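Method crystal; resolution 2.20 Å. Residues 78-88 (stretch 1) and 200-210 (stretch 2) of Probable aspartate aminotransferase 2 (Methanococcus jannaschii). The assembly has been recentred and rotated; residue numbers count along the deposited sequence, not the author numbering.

Stretch 1 (78-88) LYKDKYKADII
Stretch 2 200-210: KCYSAIEFDEN

Two segments far apart in sequence can pack closely without a hydrogen bond between them, and residues 78-88 and 200-210 of this probable aspartate aminotransferase illustrate the principle, burying 444 Å² together. Stretch 1 finishes a helix at Lys82, with Lys82 N bonded to Leu78 O (2.9 Å) and Tyr83 N to Tyr79 O (3.1 Å). Tyr83 (phi/psi -131/160) breaks the spiral, Lys84 turns at -87/32, and residues 85-88 run extended. Stretch 2 is extended through Ser203, then makes a 3-10 turn over 204-206. The chains run in the same direction, CA atoms pairing Lys82 with Cys201 (9.0 Å), Ala85 with Glu209 (5.9 Å) and Ile87 with Asn210 (8.2 Å).

Ile205 and Tyr83 are the two centres. With chi1 t (-169°) and chi2 p (74°), Ile205 CG1 lies 3.2 Å from Ala85 CB, a tight approach to a small methyl, while its CD1 reaches Ile87 CD1 (chi m, t) at 3.6 Å. Ile205 CG2 lies 4.0 Å from Tyr83 CG and 4.3 Å from Tyr79 CD2. Chi1/chi2 of -47°/87° offer it a face of the Tyr83 ring; -81°/70° offer the edge of Tyr79.

Tyr83 CE2 packs against Ser203 CB (3.4 Å), with Ser203 OG over a face of the ring. At its edge lie Cys201 O, 3.7 Å from Tyr83 CE2, and Glu206 OE2, 3.5 Å from Tyr83 CD2. Glu206 (m, t, chi3 -58°) folds back so that OE1 accepts from Ser203 N at 3.0 Å. Ser203, chi1 t, places OG to accept a weak bond from Ile205 N (3.3 Å). Lys82, t throughout, extends NZ to 3.5 Å from Cys201 SG and weakly bonds Tyr83 OH (NZ to OH, 3.3 Å). Glu209 (m, t, -54°) brings OE2 within 3.8 Å of Lys84 O; carboxylate and carbonyl oxygens are both acceptors, so no hydrogen bond forms.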

# COMPACT_ATOMS: atom_id res chain seq x y z
N LEU A 78 -14.68 9.54 -17.79
CA LEU A 78 -13.81 10.72 -17.79
C LEU A 78 -12.88 10.73 -19.00
O LEU A 78 -12.72 11.76 -19.67
CB LEU A 78 -12.99 10.75 -16.50
CG LEU A 78 -11.94 11.84 -16.22
CD1 LEU A 78 -10.74 11.65 -17.11
CD2 LEU A 78 -12.55 13.21 -16.42
N TYR A 79 -12.26 9.58 -19.28
CA TYR A 79 -11.34 9.47 -20.40
C TYR A 79 -12.01 9.54 -21.76
O TYR A 79 -11.41 10.01 -22.73
CB TYR A 79 -10.51 8.18 -20.29
CG TYR A 79 -9.34 8.33 -19.34
CD1 TYR A 79 -9.55 8.45 -17.96
CD2 TYR A 79 -8.04 8.42 -19.82
CE1 TYR A 79 -8.48 8.68 -17.09
CE2 TYR A 79 -6.97 8.65 -18.96
CZ TYR A 79 -7.20 8.77 -17.60
OH TYR A 79 -6.15 9.00 -16.74
N LYS A 80 -13.25 9.08 -21.83
CA LYS A 80 -13.99 9.14 -23.09
C LYS A 80 -14.43 10.57 -23.37
O LYS A 80 -14.71 10.92 -24.52
CB LYS A 80 -15.21 8.21 -23.04
CG LYS A 80 -14.87 6.74 -22.77
CD LYS A 80 -16.04 5.81 -23.13
CE LYS A 80 -17.33 6.17 -22.40
NZ LYS A 80 -17.27 5.90 -20.93
N ASP A 81 -14.48 11.40 -22.34
CA ASP A 81 -14.89 12.79 -22.50
C ASP A 81 -13.71 13.75 -22.68
O ASP A 81 -13.72 14.58 -23.58
CB ASP A 81 -15.73 13.26 -21.31
CG ASP A 81 -16.96 12.40 -21.08
OD1 ASP A 81 -17.63 12.04 -22.07
OD2 ASP A 81 -17.25 12.08 -19.91
N LYS A 82 -12.70 13.63 -21.83
CA LYS A 82 -11.54 14.52 -21.92
C LYS A 82 -10.72 14.17 -23.16
O LYS A 82 -10.12 15.04 -23.79
CB LYS A 82 -10.68 14.41 -20.66
CG LYS A 82 -9.57 15.44 -20.59
CD LYS A 82 -8.75 15.31 -19.32
CE LYS A 82 -7.66 16.38 -19.26
NZ LYS A 82 -6.79 16.24 -18.05
N TYR A 83 -10.71 12.89 -23.51
CA TYR A 83 -9.99 12.42 -24.69
C TYR A 83 -10.98 11.54 -25.45
O TYR A 83 -11.97 11.09 -24.87
CB TYR A 83 -8.77 11.58 -24.29
CG TYR A 83 -7.92 12.21 -23.20
CD1 TYR A 83 -8.21 12.01 -21.86
CD2 TYR A 83 -6.83 13.03 -23.52
CE1 TYR A 83 -7.45 12.59 -20.85
CE2 TYR A 83 -6.06 13.62 -22.53
CZ TYR A 83 -6.38 13.40 -21.20
OH TYR A 83 -5.62 13.98 -20.21
N LYS A 84 -10.75 11.31 -26.73
CA LYS A 84 -11.68 10.49 -27.49
C LYS A 84 -11.32 9.02 -27.37
O LYS A 84 -11.54 8.24 -28.29
CB LYS A 84 -11.69 10.91 -28.96
CG LYS A 84 -12.48 12.19 -29.22
CD LYS A 84 -12.60 12.48 -30.71
CE LYS A 84 -13.43 13.74 -30.96
NZ LYS A 84 -13.49 14.10 -32.41
N ALA A 85 -10.78 8.64 -26.22
CA ALA A 85 -10.38 7.26 -25.98
C ALA A 85 -11.41 6.53 -25.13
O ALA A 85 -11.77 6.98 -24.04
CB ALA A 85 -9.02 7.22 -25.29
N ASP A 86 -11.89 5.39 -25.63
CA ASP A 86 -12.86 4.60 -24.90
C ASP A 86 -12.15 3.48 -24.15
O ASP A 86 -11.39 2.70 -24.74
CB ASP A 86 -13.91 4.02 -25.85
CG ASP A 86 -13.30 3.17 -26.94
OD1 ASP A 86 -12.51 3.72 -27.75
OD2 ASP A 86 -13.60 1.96 -27.00
N ILE A 87 -12.39 3.41 -22.85
CA ILE A 87 -11.75 2.41 -22.00
C ILE A 87 -12.82 1.67 -21.21
O ILE A 87 -13.78 2.28 -20.73
CB ILE A 87 -10.77 3.08 -21.02
CG1 ILE A 87 -9.69 3.82 -21.81
CG2 ILE A 87 -10.13 2.04 -20.12
CD1 ILE A 87 -8.78 4.67 -20.95
N ILE A 88 -12.65 0.36 -21.06
CA ILE A 88 -13.60 -0.47 -20.32
C ILE A 88 -13.23 -0.47 -18.83
O ILE A 88 -12.06 -0.41 -18.47
CB ILE A 88 -13.59 -1.92 -20.86
CG1 ILE A 88 -14.03 -1.94 -22.33
CG2 ILE A 88 -14.52 -2.80 -20.04
CD1 ILE A 88 -13.11 -1.17 -23.26
N LYS A 200 -2.45 22.24 -23.81
CA LYS A 200 -3.41 21.16 -23.62
C LYS A 200 -2.84 20.00 -22.81
O LYS A 200 -1.64 19.73 -22.85
CB LYS A 200 -3.84 20.63 -24.99
CG LYS A 200 -3.96 21.70 -26.06
CD LYS A 200 -3.69 21.13 -27.44
CE LYS A 200 -3.62 22.22 -28.49
NZ LYS A 200 -3.19 21.68 -29.81
N CYS A 201 -3.72 19.32 -22.08
CA CYS A 201 -3.32 18.16 -21.28
C CYS A 201 -3.02 17.01 -22.24
O CYS A 201 -3.89 16.57 -23.00
CB CYS A 201 -4.45 17.75 -20.32
SG CYS A 201 -4.77 18.92 -18.97
N TYR A 202 -1.78 16.52 -22.20
CA TYR A 202 -1.35 15.43 -23.07
C TYR A 202 -1.26 14.10 -22.33
O TYR A 202 -0.44 13.93 -21.44
CB TYR A 202 0.03 15.77 -23.66
CG TYR A 202 0.05 15.95 -25.16
CD1 TYR A 202 1.18 16.46 -25.80
CD2 TYR A 202 -1.05 15.60 -25.94
CE1 TYR A 202 1.21 16.63 -27.18
CE2 TYR A 202 -1.03 15.76 -27.33
CZ TYR A 202 0.11 16.27 -27.94
OH TYR A 202 0.14 16.44 -29.31
N SER A 203 -2.11 13.15 -22.73
CA SER A 203 -2.14 11.82 -22.12
C SER A 203 -1.59 10.78 -23.11
O SER A 203 -1.70 10.95 -24.32
CB SER A 203 -3.58 11.46 -21.74
OG SER A 203 -3.69 10.12 -21.29
N ALA A 204 -0.98 9.72 -22.58
CA ALA A 204 -0.42 8.67 -23.42
C ALA A 204 -1.51 7.91 -24.14
O ALA A 204 -1.27 7.34 -25.20
CB ALA A 204 0.41 7.70 -22.59
N ILE A 205 -2.71 7.92 -23.56
CA ILE A 205 -3.87 7.23 -24.14
C ILE A 205 -4.10 7.74 -25.56
O ILE A 205 -4.69 7.05 -26.39
CB ILE A 205 -5.15 7.46 -23.27
CG1 ILE A 205 -6.28 6.52 -23.72
CG2 ILE A 205 -5.64 8.89 -23.41
CD1 ILE A 205 -6.10 5.08 -23.30
N GLU A 206 -3.63 8.95 -25.85
CA GLU A 206 -3.79 9.54 -27.17
C GLU A 206 -2.89 8.93 -28.25
O GLU A 206 -3.16 9.08 -29.43
CB GLU A 206 -3.56 11.06 -27.09
CG GLU A 206 -4.64 11.78 -26.28
CD GLU A 206 -4.33 13.24 -26.01
OE1 GLU A 206 -3.28 13.53 -25.42
OE2 GLU A 206 -5.15 14.10 -26.39
N PHE A 207 -1.84 8.22 -27.84
CA PHE A 207 -0.92 7.60 -28.79
C PHE A 207 -1.11 6.09 -28.90
O PHE A 207 -0.71 5.47 -29.89
CB PHE A 207 0.53 7.89 -28.39
CG PHE A 207 0.82 9.35 -28.23
CD1 PHE A 207 0.56 10.00 -27.03
CD2 PHE A 207 1.33 10.09 -29.30
CE1 PHE A 207 0.80 11.36 -26.89
CE2 PHE A 207 1.56 11.46 -29.17
CZ PHE A 207 1.29 12.09 -27.96
N ASP A 208 -1.72 5.49 -27.88
CA ASP A 208 -1.95 4.06 -27.86
C ASP A 208 -3.30 3.82 -27.20
O ASP A 208 -3.39 3.35 -26.06
CB ASP A 208 -0.81 3.39 -27.08
CG ASP A 208 -1.02 1.90 -26.90
OD1 ASP A 208 -1.62 1.27 -27.79
OD2 ASP A 208 -0.56 1.36 -25.87
N GLU A 209 -4.36 4.16 -27.93
CA GLU A 209 -5.72 4.03 -27.43
C GLU A 209 -6.16 2.63 -27.03
O GLU A 209 -7.17 2.47 -26.35
CB GLU A 209 -6.70 4.61 -28.47
CG GLU A 209 -6.45 6.08 -28.76
CD GLU A 209 -7.38 6.63 -29.82
OE1 GLU A 209 -7.44 6.05 -30.92
OE2 GLU A 209 -8.05 7.65 -29.55
N ASN A 210 -5.41 1.62 -27.45
CA ASN A 210 -5.75 0.25 -27.09
C ASN A 210 -4.85 -0.25 -25.96
O ASN A 210 -4.91 -1.42 -25.58
CB ASN A 210 -5.61 -0.68 -28.30
CG ASN A 210 -6.68 -0.44 -29.34
OD1 ASN A 210 -7.87 -0.47 -29.04
ND2 ASN A 210 -6.26 -0.20 -30.58